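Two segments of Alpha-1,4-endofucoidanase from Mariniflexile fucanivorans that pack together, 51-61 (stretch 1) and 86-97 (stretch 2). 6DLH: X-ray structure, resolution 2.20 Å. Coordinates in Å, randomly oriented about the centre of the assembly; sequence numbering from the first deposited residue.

Stretch 1, residues 51-61: LPERTFNGNIE
Stretch 2, residues 86-97: TSPNIFSPTHVA

Two irregular segments, neither helix nor strand, pack through side chains and four waters, burying 440 Å² in all; no clear direct hydrogen bond crosses between them. CA atoms pair in the order Arg54–Phe91 (7.8 Å), Phe56–Thr94 (5.7 Å) and Ile60–Val96 (6.4 Å), so both chains advance in the same sense. Stretch 1 is extended through Glu53 (phi/psi -121/161), takes positive phi at Arg54 (57/69), then folds into a type I' turn from Phe56 to Asn59, closed by Asn59 N to Phe56 O (3.1 Å), and a type I turn from Gly58 to Glu61. Stretch 2 makes a type I turn from Phe91 to Thr94, where Phe91 O accepts from both Thr94 N (3.0 Å) and Thr94 OG1 (2.7 Å); the second bond fits the p rotamer (chi1 70°) and leaves CG2 3.7 Å from Phe56 CD2, at the ring edge.

Thr55, also p (64°), points toward stretch 2. Its CG2 lies 3.9 Å from Val96 CG1, while its OG1 lies 3.5 Å from Thr94 OG1 and 2.7 Å from water 3. That water also binds Ser87 OG (2.7 Å) and donates to Thr94 O (2.6 Å). Water 2 accepts from Thr55 N (3.1 Å) and donates to Thr94 OG1 (2.6 Å). Ser87, m (-60°), reaches water 1 with OG (2.7 Å), and this water donates to Pro52 O (2.8 Å).

Apolar contacts flank the waters. Ile60 (t, p) sets CG1 3.9 Å from CG1 of Val96 (m). Phe56 (chi1 43°, chi2 70°) and Phe91 (-55°, -86°) meet edge to edge, Phe56 CE2 to Phe91 CD1, 4.4 Å. Arg54 starts away from stretch 2, but its m, t, p chain curls back, bringing NH1 obliquely within 3.7 Å of Phe91 CE1. Asn59 ND2 donates to Arg54 O (3.1 Å), tying the turn to the preceding backbone.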

ATOM      1  N   LEU A  51       5.521   0.816  -2.839  1.00 24.76           N
ATOM      2  CA  LEU A  51       5.288  -0.583  -2.518  1.00 25.54           C
ATOM      3  C   LEU A  51       5.742  -0.869  -1.089  1.00 26.09           C
ATOM      4  O   LEU A  51       6.927  -1.068  -0.819  1.00 25.16           O
ATOM      5  CB  LEU A  51       5.993  -1.465  -3.559  1.00 24.90           C
ATOM      6  CG  LEU A  51       5.895  -2.980  -3.373  1.00 26.09           C
ATOM      7  CD1 LEU A  51       4.444  -3.441  -3.347  1.00 25.46           C
ATOM      8  CD2 LEU A  51       6.660  -3.717  -4.471  1.00 25.87           C
ATOM      9  N   PRO A  52       4.805  -0.870  -0.114  1.00 26.70           N
ATOM     10  CA  PRO A  52       5.100  -1.368   1.232  1.00 28.19           C
ATOM     11  C   PRO A  52       5.206  -2.890   1.225  1.00 29.15           C
ATOM     12  O   PRO A  52       4.706  -3.555   0.310  1.00 28.59           O
ATOM     13  CB  PRO A  52       3.898  -0.923   2.080  1.00 26.50           C
ATOM     14  CG  PRO A  52       3.153   0.065   1.204  1.00 27.34           C
ATOM     15  CD  PRO A  52       3.443  -0.336  -0.232  1.00 26.62           C
ATOM     16  N   GLU A  53       5.863  -3.427   2.257  1.00 29.22           N
ATOM     17  CA  GLU A  53       6.089  -4.858   2.340  1.00 32.53           C
ATOM     18  C   GLU A  53       5.463  -5.422   3.616  1.00 34.06           C
ATOM     19  O   GLU A  53       5.204  -4.685   4.569  1.00 33.56           O
ATOM     20  CB  GLU A  53       7.586  -5.155   2.280  1.00 34.05           C
ATOM     21  CG  GLU A  53       8.190  -4.857   0.918  1.00 36.01           C
ATOM     22  CD  GLU A  53       9.674  -5.149   0.813  1.00 37.11           C
ATOM     23  OE1 GLU A  53      10.147  -6.038   1.548  1.00 39.32           O
ATOM     24  OE2 GLU A  53      10.352  -4.483   0.001  1.00 37.10           O
ATOM     25  N   ARG A  54       5.255  -6.747   3.603  1.00 37.39           N
ATOM     26  CA  ARG A  54       4.716  -7.529   4.710  1.00 35.27           C
ATOM     27  C   ARG A  54       3.362  -6.955   5.108  1.00 33.01           C
ATOM     28  O   ARG A  54       3.231  -6.353   6.163  1.00 35.61           O
ATOM     29  CB  ARG A  54       5.741  -7.616   5.849  1.00 35.67           C
ATOM     30  CG  ARG A  54       7.126  -8.030   5.374  1.00 37.40           C
ATOM     31  CD  ARG A  54       8.165  -8.367   6.434  1.00 41.46           C
ATOM     32  NE  ARG A  54       7.862  -9.603   7.153  1.00 44.56           N
ATOM     33  CZ  ARG A  54       8.044 -10.839   6.684  1.00 46.44           C
ATOM     34  NH1 ARG A  54       8.607 -11.041   5.503  1.00 42.85           N
ATOM     35  NH2 ARG A  54       7.653 -11.876   7.406  1.00 48.10           N
ATOM     36  N   THR A  55       2.366  -7.121   4.231  1.00 33.57           N
ATOM     37  CA  THR A  55       1.128  -6.367   4.323  1.00 35.96           C
ATOM     38  C   THR A  55       0.045  -7.153   5.059  1.00 38.79           C
ATOM     39  O   THR A  55      -1.025  -6.612   5.318  1.00 36.98           O
ATOM     40  CB  THR A  55       0.582  -6.012   2.935  1.00 36.72           C
ATOM     41  OG1 THR A  55       0.257  -7.243   2.288  1.00 36.83           O
ATOM     42  CG2 THR A  55       1.552  -5.209   2.094  1.00 37.30           C
ATOM     43  N   PHE A  56       0.339  -8.419   5.385  1.00 40.66           N
ATOM     44  CA  PHE A  56      -0.635  -9.397   5.852  1.00 42.22           C
ATOM     45  C   PHE A  56      -1.010  -9.149   7.315  1.00 44.11           C
ATOM     46  O   PHE A  56      -0.313  -8.431   8.028  1.00 47.94           O
ATOM     47  CB  PHE A  56      -0.033 -10.799   5.723  1.00 40.58           C
ATOM     48  CG  PHE A  56       1.405 -10.880   6.171  1.00 39.26           C
ATOM     49  CD1 PHE A  56       1.744 -10.756   7.514  1.00 38.88           C
ATOM     50  CD2 PHE A  56       2.427 -11.050   5.249  1.00 37.49           C
ATOM     51  CE1 PHE A  56       3.071 -10.809   7.922  1.00 37.90           C
ATOM     52  CE2 PHE A  56       3.751 -11.109   5.659  1.00 36.88           C
ATOM     53  CZ  PHE A  56       4.073 -10.991   6.994  1.00 38.07           C
ATOM     54  N   ASN A  57      -2.115  -9.778   7.744  1.00 44.75           N
ATOM     55  CA  ASN A  57      -2.481  -9.934   9.146  1.00 42.22           C
ATOM     56  C   ASN A  57      -2.728  -8.573   9.789  1.00 41.68           C
ATOM     57  O   ASN A  57      -2.270  -8.325  10.903  1.00 39.28           O
ATOM     58  CB  ASN A  57      -1.454 -10.755   9.929  1.00 41.01           C
ATOM     59  CG  ASN A  57      -1.382 -12.194   9.464  1.00 43.96           C
ATOM     60  OD1 ASN A  57      -2.371 -12.750   8.978  1.00 43.90           O
ATOM     61  ND2 ASN A  57      -0.208 -12.794   9.590  1.00 40.98           N
ATOM     62  N   GLY A  58      -3.431  -7.710   9.044  1.00 42.79           N
ATOM     63  CA  GLY A  58      -3.826  -6.384   9.495  1.00 45.93           C
ATOM     64  C   GLY A  58      -2.765  -5.305   9.275  1.00 43.48           C
ATOM     65  O   GLY A  58      -3.074  -4.118   9.380  1.00 45.03           O
ATOM     66  N   ASN A  59      -1.525  -5.716   8.975  1.00 42.32           N
ATOM     67  CA  ASN A  59      -0.398  -4.806   8.820  1.00 42.16           C
ATOM     68  C   ASN A  59      -0.728  -3.606   7.926  1.00 40.31           C
ATOM     69  O   ASN A  59      -0.290  -2.502   8.224  1.00 40.85           O
ATOM     70  CB  ASN A  59       0.871  -5.520   8.349  1.00 43.50           C
ATOM     71  CG  ASN A  59       1.498  -6.427   9.389  1.00 44.62           C
ATOM     72  OD1 ASN A  59       1.263  -6.280  10.585  1.00 44.07           O
ATOM     73  ND2 ASN A  59       2.330  -7.357   8.944  1.00 44.21           N
ATOM     74  N   ILE A  60      -1.502  -3.806   6.849  1.00 39.93           N
ATOM     75  CA  ILE A  60      -1.707  -2.776   5.835  1.00 39.19           C
ATOM     76  C   ILE A  60      -2.843  -1.826   6.223  1.00 39.68           C
ATOM     77  O   ILE A  60      -2.997  -0.759   5.629  1.00 37.30           O
ATOM     78  CB  ILE A  60      -1.925  -3.388   4.430  1.00 37.05           C
ATOM     79  CG1 ILE A  60      -1.822  -2.350   3.309  1.00 34.84           C
ATOM     80  CG2 ILE A  60      -3.240  -4.149   4.358  1.00 38.60           C
ATOM     81  CD1 ILE A  60      -0.449  -1.726   3.157  1.00 32.66           C
ATOM     82  N   GLU A  61      -3.656  -2.224   7.204  1.00 41.73           N
ATOM     83  CA  GLU A  61      -4.771  -1.398   7.644  1.00 41.43           C
ATOM     84  C   GLU A  61      -4.258  -0.029   8.090  1.00 38.32           C
ATOM     85  O   GLU A  61      -3.336   0.061   8.901  1.00 36.50           O
ATOM     86  CB  GLU A  61      -5.530  -2.114   8.761  1.00 43.62           C
ATOM     87  CG  GLU A  61      -6.461  -3.193   8.240  1.00 47.73           C
ATOM     88  CD  GLU A  61      -6.782  -4.316   9.212  1.00 48.04           C
ATOM     89  OE1 GLU A  61      -6.129  -4.392  10.279  1.00 46.72           O
ATOM     90  OE2 GLU A  61      -7.668  -5.126   8.882  1.00 47.72           O
ATOM     91  N   THR A  86      -1.516  -7.058  -5.044  1.00 36.14           N
ATOM     92  CA  THR A  86      -0.799  -8.099  -4.319  1.00 34.71           C
ATOM     93  C   THR A  86       0.677  -7.734  -4.259  1.00 33.41           C
ATOM     94  O   THR A  86       1.128  -6.864  -4.999  1.00 35.04           O
ATOM     95  CB  THR A  86      -0.951  -9.484  -4.969  1.00 36.87           C
ATOM     96  OG1 THR A  86       0.144  -9.727  -5.855  1.00 37.71           O
ATOM     97  CG2 THR A  86      -2.273  -9.671  -5.685  1.00 37.81           C
ATOM     98  N   SER A  87       1.412  -8.418  -3.377  1.00 31.53           N
ATOM     99  CA  SER A  87       2.857  -8.311  -3.305  1.00 32.75           C
ATOM    100  C   SER A  87       3.495  -9.366  -4.211  1.00 34.96           C
ATOM    101  O   SER A  87       2.803 -10.243  -4.721  1.00 36.06           O
ATOM    102  CB  SER A  87       3.320  -8.400  -1.881  1.00 33.30           C
ATOM    103  OG  SER A  87       2.749  -7.349  -1.105  1.00 32.98           O
ATOM    104  N   PRO A  88       4.803  -9.265  -4.544  1.00 36.72           N
ATOM    105  CA  PRO A  88       5.448 -10.268  -5.400  1.00 38.55           C
ATOM    106  C   PRO A  88       5.753 -11.627  -4.763  1.00 39.39           C
ATOM    107  O   PRO A  88       5.657 -11.791  -3.553  1.00 36.11           O
ATOM    108  CB  PRO A  88       6.774  -9.601  -5.811  1.00 37.32           C
ATOM    109  CG  PRO A  88       7.042  -8.558  -4.748  1.00 36.65           C
ATOM    110  CD  PRO A  88       5.686  -8.135  -4.219  1.00 35.29           C
ATOM    111  N   ASN A  89       6.118 -12.607  -5.603  1.00 43.67           N
ATOM    112  CA  ASN A  89       6.849 -13.786  -5.158  1.00 45.03           C
ATOM    113  C   ASN A  89       5.996 -14.586  -4.170  1.00 44.07           C
ATOM    114  O   ASN A  89       4.803 -14.782  -4.397  1.00 40.44           O
ATOM    115  CB  ASN A  89       8.224 -13.383  -4.613  1.00 46.22           C
ATOM    116  CG  ASN A  89       9.310 -14.412  -4.832  1.00 51.28           C
ATOM    117  OD1 ASN A  89       9.381 -15.037  -5.889  1.00 56.43           O
ATOM    118  ND2 ASN A  89      10.178 -14.575  -3.847  1.00 53.74           N
ATOM    119  N   ILE A  90       6.610 -15.024  -3.062  1.00 43.79           N
ATOM    120  CA  ILE A  90       5.937 -15.842  -2.062  1.00 45.10           C
ATOM    121  C   ILE A  90       4.905 -15.015  -1.295  1.00 47.50           C
ATOM    122  O   ILE A  90       4.194 -15.555  -0.453  1.00 50.84           O
ATOM    123  CB  ILE A  90       6.941 -16.527  -1.115  1.00 45.76           C
ATOM    124  CG1 ILE A  90       7.755 -15.513  -0.304  1.00 45.77           C
ATOM    125  CG2 ILE A  90       7.830 -17.498  -1.884  1.00 48.63           C
ATOM    126  CD1 ILE A  90       8.682 -16.134   0.724  1.00 46.91           C
ATOM    127  N   PHE A  91       4.814 -13.714  -1.600  1.00 45.32           N
ATOM    128  CA  PHE A  91       3.852 -12.837  -0.946  1.00 40.25           C
ATOM    129  C   PHE A  91       2.668 -12.565  -1.871  1.00 38.56           C
ATOM    130  O   PHE A  91       1.831 -11.711  -1.579  1.00 40.87           O
ATOM    131  CB  PHE A  91       4.530 -11.536  -0.502  1.00 38.67           C
ATOM    132  CG  PHE A  91       5.738 -11.739   0.371  1.00 37.33           C
ATOM    133  CD1 PHE A  91       5.602 -11.889   1.743  1.00 37.02           C
ATOM    134  CD2 PHE A  91       7.010 -11.804  -0.180  1.00 38.42           C
ATOM    135  CE1 PHE A  91       6.714 -12.094   2.547  1.00 36.57           C
ATOM    136  CE2 PHE A  91       8.122 -12.013   0.624  1.00 36.27           C
ATOM    137  CZ  PHE A  91       7.969 -12.157   1.984  1.00 36.95           C
ATOM    138  N   SER A  92       2.584 -13.318  -2.973  1.00 36.36           N
ATOM    139  CA  SER A  92       1.530 -13.118  -3.957  1.00 39.09           C
ATOM    140  C   SER A  92       0.125 -13.297  -3.377  1.00 41.43           C
ATOM    141  O   SER A  92      -0.820 -12.733  -3.926  1.00 43.42           O
ATOM    142  CB  SER A  92       1.735 -13.968  -5.187  1.00 38.95           C
ATOM    143  OG  SER A  92       1.622 -15.344  -4.872  1.00 37.97           O
ATOM    144  N   PRO A  93      -0.103 -14.113  -2.315  1.00 42.34           N
ATOM    145  CA  PRO A  93      -1.416 -14.166  -1.662  1.00 45.14           C
ATOM    146  C   PRO A  93      -1.851 -12.901  -0.919  1.00 44.31           C
ATOM    147  O   PRO A  93      -3.045 -12.613  -0.836  1.00 41.32           O
ATOM    148  CB  PRO A  93      -1.291 -15.332  -0.661  1.00 44.64           C
ATOM    149  CG  PRO A  93      -0.125 -16.144  -1.181  1.00 44.99           C
ATOM    150  CD  PRO A  93       0.822 -15.110  -1.753  1.00 43.73           C
ATOM    151  N   THR A  94      -0.881 -12.152  -0.382  1.00 43.51           N
ATOM    152  CA  THR A  94      -1.180 -10.997   0.452  1.00 41.65           C
ATOM    153  C   THR A  94      -1.705  -9.845  -0.406  1.00 41.61           C
ATOM    154  O   THR A  94      -0.987  -9.334  -1.264  1.00 43.04           O
ATOM    155  CB  THR A  94       0.036 -10.610   1.298  1.00 44.82           C
ATOM    156  OG1 THR A  94       1.029 -10.062   0.427  1.00 46.40           O
ATOM    157  CG2 THR A  94       0.592 -11.779   2.082  1.00 43.69           C
ATOM    158  N   HIS A  95      -2.965  -9.459  -0.156  1.00 36.18           N
ATOM    159  CA  HIS A  95      -3.641  -8.371  -0.845  1.00 36.91           C
ATOM    160  C   HIS A  95      -3.709  -7.150   0.071  1.00 38.03           C
ATOM    161  O   HIS A  95      -3.624  -7.289   1.291  1.00 38.99           O
ATOM    162  CB  HIS A  95      -5.061  -8.789  -1.259  1.00 34.50           C
ATOM    163  CG  HIS A  95      -5.106  -9.796  -2.357  1.00 32.87           C
ATOM    164  ND1 HIS A  95      -4.525 -11.048  -2.237  1.00 32.07           N
ATOM    165  CD2 HIS A  95      -5.678  -9.754  -3.581  1.00 31.61           C
ATOM    166  CE1 HIS A  95      -4.717 -11.721  -3.352  1.00 32.07           C
ATOM    167  NE2 HIS A  95      -5.426 -10.950  -4.191  1.00 31.23           N
ATOM    168  N   VAL A  96      -3.894  -5.968  -0.534  1.00 36.15           N
ATOM    169  CA  VAL A  96      -3.947  -4.714   0.204  1.00 36.31           C
ATOM    170  C   VAL A  96      -5.347  -4.109   0.117  1.00 36.41           C
ATOM    171  O   VAL A  96      -5.560  -2.989   0.570  1.00 35.42           O
ATOM    172  CB  VAL A  96      -2.873  -3.715  -0.277  1.00 35.16           C
ATOM    173  CG1 VAL A  96      -1.472  -4.269  -0.121  1.00 32.81           C
ATOM    174  CG2 VAL A  96      -3.112  -3.241  -1.703  1.00 34.94           C
ATOM    175  N   ALA A  97      -6.291  -4.844  -0.488  1.00 38.67           N
ATOM    176  CA  ALA A  97      -7.666  -4.390  -0.626  1.00 41.16           C
ATOM    177  C   ALA A  97      -8.610  -5.485  -0.136  1.00 46.58           C
ATOM    178  O   ALA A  97      -8.325  -6.665  -0.323  1.00 51.48           O
ATOM    179  CB  ALA A  97      -7.953  -4.011  -2.057  1.00 39.62           C
TER
HETATM  180  O   HOH W   1       5.090  -5.964  -1.124  1.00 34.88           O
HETATM  181  O   HOH W   2       2.914  -9.061   1.926  1.00 33.58           O
HETATM  182  O   HOH W   3       0.131  -7.101  -0.388  1.00 33.88           O
HETATM  183  O   HOH W   4      -2.388  -8.562   3.553  1.00 47.41           O